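PDB 4R01: putative NADH-flavin reductase from Streptococcus pneumoniae TIGR4, which probably binds NAD(P)H in a Rossmann-type alpha/beta fold and may act as an NADH-dependent flavin reductase. Local coordinates for residues T93-V98 / N142-T147; S150-F155 / S180-A185; A168-T173 / K202-L207. All blocks are in the same frame, centred on the assembly; numbering follows the deposited sequence.

Interaction 1: residues T93-V98 / N142-T147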
# COMPACT_ATOMS: atom_id res chain seq x y z
N THR A 93 35.00 -0.04 -22.89
CA THR A 93 33.82 -0.88 -23.03
C THR A 93 32.78 -0.65 -21.93
O THR A 93 33.13 -0.55 -20.75
CB THR A 93 34.20 -2.37 -23.04
OG1 THR A 93 35.27 -2.59 -23.98
CG2 THR A 93 33.01 -3.24 -23.43
N ARG A 94 31.51 -0.57 -22.32
CA ARG A 94 30.41 -0.43 -21.37
C ARG A 94 30.02 -1.77 -20.77
O ARG A 94 30.02 -2.79 -21.46
CB ARG A 94 29.20 0.21 -22.05
CG ARG A 94 29.37 1.68 -22.37
CD ARG A 94 28.04 2.33 -22.72
NE ARG A 94 27.09 2.27 -21.61
CZ ARG A 94 25.85 2.73 -21.67
NH1 ARG A 94 25.40 3.29 -22.78
NH2 ARG A 94 25.05 2.63 -20.61
N PHE A 95 29.69 -1.77 -19.49
CA PHE A 95 29.29 -2.99 -18.81
C PHE A 95 27.94 -2.81 -18.13
O PHE A 95 27.84 -2.18 -17.07
CB PHE A 95 30.36 -3.41 -17.79
CG PHE A 95 29.94 -4.55 -16.91
CD1 PHE A 95 29.64 -5.79 -17.45
CD2 PHE A 95 29.87 -4.39 -15.53
CE1 PHE A 95 29.26 -6.85 -16.64
CE2 PHE A 95 29.50 -5.44 -14.72
CZ PHE A 95 29.19 -6.67 -15.27
N LEU A 96 26.89 -3.35 -18.74
CA LEU A 96 25.54 -3.22 -18.22
C LEU A 96 25.14 -4.45 -17.42
O LEU A 96 25.48 -5.58 -17.78
CB LEU A 96 24.53 -3.00 -19.35
CG LEU A 96 24.30 -1.56 -19.82
CD1 LEU A 96 25.53 -1.00 -20.51
CD2 LEU A 96 23.09 -1.50 -20.73
N VAL A 97 24.43 -4.22 -16.32
CA VAL A 97 23.97 -5.31 -15.46
C VAL A 97 22.45 -5.33 -15.36
O VAL A 97 21.83 -4.31 -15.08
CB VAL A 97 24.56 -5.20 -14.04
CG1 VAL A 97 24.07 -6.35 -13.17
CG2 VAL A 97 26.07 -5.17 -14.09
N VAL A 98 21.86 -6.49 -15.61
CA VAL A 98 20.45 -6.69 -15.32
C VAL A 98 20.30 -6.86 -13.82
O VAL A 98 20.66 -7.90 -13.26
CB VAL A 98 19.88 -7.92 -16.04
CG1 VAL A 98 18.42 -8.13 -15.65
CG2 VAL A 98 20.02 -7.76 -17.55
N ASN A 142 35.89 2.66 -9.86
CA ASN A 142 36.08 3.97 -10.45
C ASN A 142 36.37 3.94 -11.95
O ASN A 142 35.82 4.73 -12.71
CB ASN A 142 37.22 4.71 -9.74
CG ASN A 142 37.20 4.49 -8.23
OD1 ASN A 142 37.80 3.53 -7.73
ND2 ASN A 142 36.52 5.37 -7.51
N ASN A 143 37.23 3.01 -12.37
CA ASN A 143 37.66 2.95 -13.76
C ASN A 143 36.85 1.98 -14.60
O ASN A 143 37.34 1.43 -15.59
CB ASN A 143 39.14 2.57 -13.82
CG ASN A 143 40.01 3.48 -12.98
OD1 ASN A 143 40.39 3.13 -11.86
ND2 ASN A 143 40.32 4.66 -13.50
N LEU A 144 35.59 1.78 -14.21
CA LEU A 144 34.70 0.90 -14.95
C LEU A 144 33.46 1.65 -15.43
O LEU A 144 32.77 2.30 -14.65
CB LEU A 144 34.27 -0.28 -14.07
CG LEU A 144 33.36 -1.32 -14.73
CD1 LEU A 144 34.06 -2.00 -15.89
CD2 LEU A 144 32.89 -2.35 -13.71
N ASN A 145 33.20 1.57 -16.73
CA ASN A 145 32.02 2.21 -17.31
C ASN A 145 30.78 1.34 -17.13
O ASN A 145 30.28 0.75 -18.08
CB ASN A 145 32.25 2.50 -18.79
CG ASN A 145 33.37 3.48 -19.03
OD1 ASN A 145 33.61 4.37 -18.21
ND2 ASN A 145 34.08 3.32 -20.14
N TRP A 146 30.28 1.28 -15.90
CA TRP A 146 29.18 0.39 -15.56
C TRP A 146 27.83 1.10 -15.57
O TRP A 146 27.75 2.31 -15.40
CB TRP A 146 29.41 -0.25 -14.19
CG TRP A 146 29.50 0.74 -13.06
CD1 TRP A 146 30.63 1.34 -12.59
CD2 TRP A 146 28.42 1.24 -12.26
NE1 TRP A 146 30.32 2.19 -11.54
CE2 TRP A 146 28.97 2.14 -11.32
CE3 TRP A 146 27.04 1.01 -12.25
CZ2 TRP A 146 28.19 2.81 -10.39
CZ3 TRP A 146 26.27 1.69 -11.31
CH2 TRP A 146 26.85 2.57 -10.39
N THR A 147 26.77 0.32 -15.79
CA THR A 147 25.41 0.83 -15.68
C THR A 147 24.50 -0.26 -15.14
O THR A 147 24.25 -1.27 -15.80
CB THR A 147 24.87 1.35 -17.03
OG1 THR A 147 25.68 2.43 -17.48
CG2 THR A 147 23.44 1.83 -16.87

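Interaction 2: residues S150-F155 / S180-A185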
# COMPACT_ATOMS: atom_id res chain seq x y z
N SER A 150 18.03 -1.49 -13.03
CA SER A 150 16.99 -2.05 -12.18
C SER A 150 15.68 -2.19 -12.94
O SER A 150 15.25 -1.27 -13.62
CB SER A 150 16.79 -1.18 -10.94
OG SER A 150 17.82 -1.38 -10.00
N PRO A 151 15.03 -3.36 -12.81
CA PRO A 151 13.70 -3.56 -13.38
C PRO A 151 12.65 -3.04 -12.41
O PRO A 151 13.00 -2.49 -11.37
CB PRO A 151 13.61 -5.08 -13.53
CG PRO A 151 14.41 -5.59 -12.37
CD PRO A 151 15.52 -4.57 -12.13
N ALA A 152 11.37 -3.22 -12.75
CA ALA A 152 10.30 -2.82 -11.85
C ALA A 152 10.15 -3.85 -10.74
O ALA A 152 10.80 -4.89 -10.76
CB ALA A 152 9.00 -2.66 -12.61
N VAL A 153 9.29 -3.54 -9.76
CA VAL A 153 9.05 -4.44 -8.65
C VAL A 153 8.51 -5.78 -9.15
O VAL A 153 9.02 -6.84 -8.79
CB VAL A 153 8.05 -3.84 -7.65
CG1 VAL A 153 7.66 -4.87 -6.59
CG2 VAL A 153 8.64 -2.59 -7.01
N ASP A 154 7.50 -5.71 -10.00
CA ASP A 154 6.95 -6.90 -10.64
C ASP A 154 7.58 -7.07 -12.02
O ASP A 154 7.24 -6.36 -12.96
CB ASP A 154 5.42 -6.80 -10.74
CG ASP A 154 4.77 -8.14 -11.03
OD1 ASP A 154 5.38 -9.19 -10.71
OD2 ASP A 154 3.64 -8.15 -11.56
N PHE A 155 8.49 -8.01 -12.15
CA PHE A 155 9.24 -8.26 -13.36
C PHE A 155 8.74 -9.55 -13.97
O PHE A 155 8.90 -10.61 -13.41
CB PHE A 155 10.71 -8.38 -12.97
CG PHE A 155 11.68 -8.16 -14.08
CD1 PHE A 155 11.34 -7.45 -15.19
CD2 PHE A 155 12.93 -8.66 -13.97
CE1 PHE A 155 12.24 -7.26 -16.19
CE2 PHE A 155 13.84 -8.46 -14.95
CZ PHE A 155 13.50 -7.76 -16.07
N SER A 180 4.21 -0.55 -10.15
CA SER A 180 5.55 -0.77 -10.66
C SER A 180 5.69 -2.18 -11.24
O SER A 180 5.94 -3.14 -10.50
CB SER A 180 6.59 -0.55 -9.57
OG SER A 180 7.90 -0.84 -10.04
N GLN A 181 5.50 -2.30 -12.55
CA GLN A 181 5.63 -3.58 -13.23
C GLN A 181 6.25 -3.38 -14.61
O GLN A 181 6.17 -2.29 -15.17
CB GLN A 181 4.28 -4.28 -13.36
CG GLN A 181 3.29 -3.54 -14.25
CD GLN A 181 2.01 -4.31 -14.49
OE1 GLN A 181 1.16 -4.42 -13.61
NE2 GLN A 181 1.86 -4.84 -15.70
N ILE A 182 6.86 -4.43 -15.15
CA ILE A 182 7.35 -4.39 -16.53
C ILE A 182 7.62 -5.80 -17.05
O ILE A 182 8.00 -6.70 -16.29
CB ILE A 182 8.63 -3.52 -16.67
CG1 ILE A 182 8.88 -3.15 -18.13
CG2 ILE A 182 9.84 -4.22 -16.05
CD1 ILE A 182 10.00 -2.17 -18.33
N SER A 183 7.40 -6.00 -18.34
CA SER A 183 7.67 -7.28 -18.98
C SER A 183 9.15 -7.40 -19.32
O SER A 183 9.85 -6.39 -19.41
CB SER A 183 6.82 -7.45 -20.24
OG SER A 183 7.18 -6.49 -21.22
N TYR A 184 9.62 -8.62 -19.51
CA TYR A 184 11.00 -8.84 -19.94
C TYR A 184 11.23 -8.19 -21.30
O TYR A 184 12.28 -7.60 -21.54
CB TYR A 184 11.34 -10.33 -19.99
CG TYR A 184 11.76 -10.92 -18.66
CD1 TYR A 184 11.32 -10.38 -17.46
CD2 TYR A 184 12.62 -12.02 -18.61
CE1 TYR A 184 11.70 -10.91 -16.25
CE2 TYR A 184 13.01 -12.56 -17.40
CZ TYR A 184 12.55 -12.00 -16.22
OH TYR A 184 12.94 -12.53 -15.01
N ALA A 185 10.23 -8.27 -22.17
CA ALA A 185 10.31 -7.69 -23.50
C ALA A 185 10.48 -6.17 -23.45
O ALA A 185 11.39 -5.62 -24.07
CB ALA A 185 9.07 -8.05 -24.31

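Interaction 3: residues A168-T173 / K202-L207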
# COMPACT_ATOMS: atom_id res chain seq x y z
N ALA A 168 13.48 5.77 -15.38
CA ALA A 168 13.65 6.52 -14.14
C ALA A 168 15.08 6.40 -13.65
O ALA A 168 15.95 5.91 -14.37
CB ALA A 168 12.67 6.03 -13.09
N GLY A 169 15.32 6.84 -12.42
CA GLY A 169 16.67 6.87 -11.90
C GLY A 169 16.89 6.03 -10.66
O GLY A 169 16.45 4.87 -10.59
N GLU A 170 17.56 6.62 -9.68
CA GLU A 170 17.97 5.92 -8.47
C GLU A 170 16.81 5.66 -7.51
O GLU A 170 16.92 4.83 -6.61
CB GLU A 170 19.06 6.73 -7.77
CG GLU A 170 20.10 5.90 -7.05
CD GLU A 170 21.07 5.22 -7.99
OE1 GLU A 170 21.32 5.76 -9.08
OE2 GLU A 170 21.56 4.13 -7.64
N ILE A 171 15.71 6.37 -7.72
CA ILE A 171 14.60 6.37 -6.77
C ILE A 171 13.40 5.58 -7.30
O ILE A 171 13.07 5.66 -8.48
CB ILE A 171 14.17 7.83 -6.45
CG1 ILE A 171 15.35 8.60 -5.85
CG2 ILE A 171 12.98 7.86 -5.50
CD1 ILE A 171 15.04 10.04 -5.53
N PHE A 172 12.76 4.82 -6.41
CA PHE A 172 11.57 4.06 -6.75
C PHE A 172 10.48 4.93 -7.38
O PHE A 172 10.13 5.99 -6.86
CB PHE A 172 11.02 3.35 -5.50
CG PHE A 172 9.68 2.70 -5.72
CD1 PHE A 172 9.56 1.59 -6.54
CD2 PHE A 172 8.55 3.18 -5.08
CE1 PHE A 172 8.33 0.99 -6.73
CE2 PHE A 172 7.32 2.58 -5.27
CZ PHE A 172 7.21 1.48 -6.10
N THR A 173 9.96 4.46 -8.51
CA THR A 173 9.01 5.21 -9.30
C THR A 173 7.85 4.30 -9.72
O THR A 173 8.04 3.10 -9.88
CB THR A 173 9.69 5.82 -10.55
OG1 THR A 173 10.66 6.79 -10.13
CG2 THR A 173 8.69 6.49 -11.49
N LYS A 202 28.41 4.87 -15.11
CA LYS A 202 28.75 4.76 -13.69
C LYS A 202 27.59 5.19 -12.79
O LYS A 202 27.79 5.88 -11.79
CB LYS A 202 30.00 5.57 -13.36
CG LYS A 202 31.22 5.20 -14.19
CD LYS A 202 32.43 5.99 -13.74
CE LYS A 202 33.59 5.83 -14.70
NZ LYS A 202 34.78 6.60 -14.24
N GLU A 203 26.38 4.78 -13.15
CA GLU A 203 25.20 5.05 -12.33
C GLU A 203 24.10 4.04 -12.62
O GLU A 203 24.20 3.26 -13.57
CB GLU A 203 24.70 6.48 -12.56
CG GLU A 203 24.50 6.86 -14.01
CD GLU A 203 23.87 8.23 -14.18
OE1 GLU A 203 22.71 8.41 -13.74
OE2 GLU A 203 24.53 9.13 -14.74
N ARG A 204 23.07 4.03 -11.79
CA ARG A 204 21.96 3.11 -11.99
C ARG A 204 20.71 3.78 -12.54
O ARG A 204 20.29 4.83 -12.06
CB ARG A 204 21.58 2.40 -10.68
CG ARG A 204 20.20 1.77 -10.79
CD ARG A 204 19.74 1.12 -9.53
NE ARG A 204 19.57 2.07 -8.44
CZ ARG A 204 19.17 1.71 -7.23
NH1 ARG A 204 18.88 0.43 -7.00
NH2 ARG A 204 19.05 2.60 -6.26
N ILE A 205 20.13 3.15 -13.56
CA ILE A 205 18.82 3.56 -14.06
C ILE A 205 17.79 2.50 -13.70
O ILE A 205 18.14 1.38 -13.32
CB ILE A 205 18.85 3.77 -15.57
CG1 ILE A 205 19.30 2.49 -16.27
CG2 ILE A 205 19.76 4.93 -15.93
CD1 ILE A 205 19.36 2.60 -17.78
N SER A 206 16.51 2.85 -13.84
CA SER A 206 15.44 1.89 -13.58
C SER A 206 14.38 1.97 -14.68
O SER A 206 14.19 3.02 -15.30
CB SER A 206 14.80 2.15 -12.21
OG SER A 206 14.36 3.49 -12.10
N LEU A 207 13.71 0.85 -14.93
CA LEU A 207 12.73 0.75 -16.01
C LEU A 207 11.38 0.25 -15.50
O LEU A 207 11.32 -0.50 -14.53
CB LEU A 207 13.25 -0.16 -17.12
CG LEU A 207 14.53 0.31 -17.82
CD1 LEU A 207 15.06 -0.78 -18.74
CD2 LEU A 207 14.25 1.58 -18.59
O HOH W 1 11.94 3.62 -10.23

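Interaction 1: residues T93-V98 / N142-T147
The guanidinium of R94 meets T147 at its edge: T147 CB lies there in the plane, while T147 OG1, tilted 19° from that plane, accepts a hydrogen bond from R94 NH2 at 3.2 Å. The bend at chi3 (61°) sets NE off the line of the chain; NH2, further out, ends beside T147. NH2 also makes a salt bridge to E194, and T147 OG1 has a second bond to H200 O; R94 NE is buried with no partner in the model. The F95 ring receives W146 CB and L144 CD2 obliquely, the latter 4.1 Å from F95 CD2, and F84 meets the same ring. On the other face of the sheet L96 and T147 run alongside each other in the same direction, with L96 CG 4.1 Å from T147 CB. Backbone bonds in parallel register knit the strands: F95 N to N145 O (2.9 Å), T147 N to F95 O (3.0 Å) and V97 N to T147 O (3.0 Å). Strands 94-98 and 145-150 are neighbours within the Rossmann-type sheet, strand 61-64 lying beyond 94-98. Helices 76-88 and 125-138 pack on the side of F95 and L144, and helix 184-196 on that of L96.

Interaction 2: residues S150-F155 / S180-A185
D154 and F155 pair in parallel with Q181 and I182, D154 N bonding to S180 O at 3.0 Å and I182 N to D154 O at 2.9 Å. Just before this ladder, S180 turns its hydroxyl to segment 150-155: with OG anti to its own backbone N (chi1 177°), it accepts an almost straight bond from V153 N, 3.0 Å away. A152 CB fits closely beside that oxygen and also touches I182 CG2. From I182 the same methyl reaches the F155 ring, 3.7 Å from CD1.

F155 is sandwiched. P151 CB sits over the centre of one face, and Y184 CE1 over the centre of the opposite face, 3.3 Å above the plane. The two rings are inclined by 40°, with centroids 4.2 Å apart, so that the tyrosine presents one corner to the phenylalanine instead of lying flat on it. I182 O comes to the ring edge near its plane, and Y187 packs edge-to-face with F155.

Two polar ends cross to the second subunit: D154 OD2 forms a salt bridge with K129 of the second subunit, and Y184 OH bonds to D72 of that subunit, so the contact also lies at a subunit interface. S183 OG, on the N-cap, accepts from D186 N at the start of helix 184-196. The backbone pairing makes a short two-stranded parallel ladder beside the main Rossmann sheet, joined to strand 203-209 through Q181 and E209, and its second strand runs directly into an N-capped helix.

Interaction 3: residues A168-T173 / K202-L207
E170 and R204 cross at about a right angle, their carboxylate and guanidinium planes 41° apart. A bend at chi2 (74°) turns CD of the glutamate back toward the arginine, and E170 CG lies in the guanidinium plane at its edge. OE2 stands 3.0 Å from R204 NE in a salt bridge, but the hydrogen bond within it is weak and bent, and the position of OE2 is less certain than the rest. R139 is a second salt-bridge partner of that oxygen, with the same reservation, while R204 NH2 donates to S103 O.

Further along, S206 works differently. With chi1 at 55°, OG is tucked over its own backbone, flanked by N and C, donating to G169 O at 2.9 Å, in the carbonyl plane and on a lone pair. The same hydroxyl lies 3.2 Å from A168 CB and receives a hydrogen bond from a water that also donates to I171 O, bridging the turn to the strand. T173 OG1 is a further donor to I171 O, from above its carbonyl plane.

A168 and S206 form an antiparallel hydrogen-bonded pair: A168 N reaches S206 O at 2.8 Å, whereas the return bond from S206 N to A168 O is longer, 3.2 Å. Here strand 165-168, outermost in this chain's sheet, leaves strand 203-209 for a loop. Strand 145-150 flanks 203-209 on its other side, and I205 and L207 pack against helix 184-196.

How the interactions relate
Interactions 1 and 3 share one mixed sheet, their centres about 15 Å apart. Strand 145-150 lies beside 203-209, so the sheet runs on from 94-98 to 165-168, the antiparallel outermost strand in this chain. K202 joins them, probably by hydrogen bonds from its N to W146 O and from its NZ to N142 O. Interaction 2, its centre about 21 Å from that of interaction 1 and about 13 Å from that of interaction 3, holds the two-stranded ladder; S150 links it to strand 203-209 through I205 O and L207 N. Along the chain interaction 1 closes first, whereas the segments of 2 and 3 alternate. The C-terminal half is thus interlaced, helix 184-196 leading from ladder to main sheet.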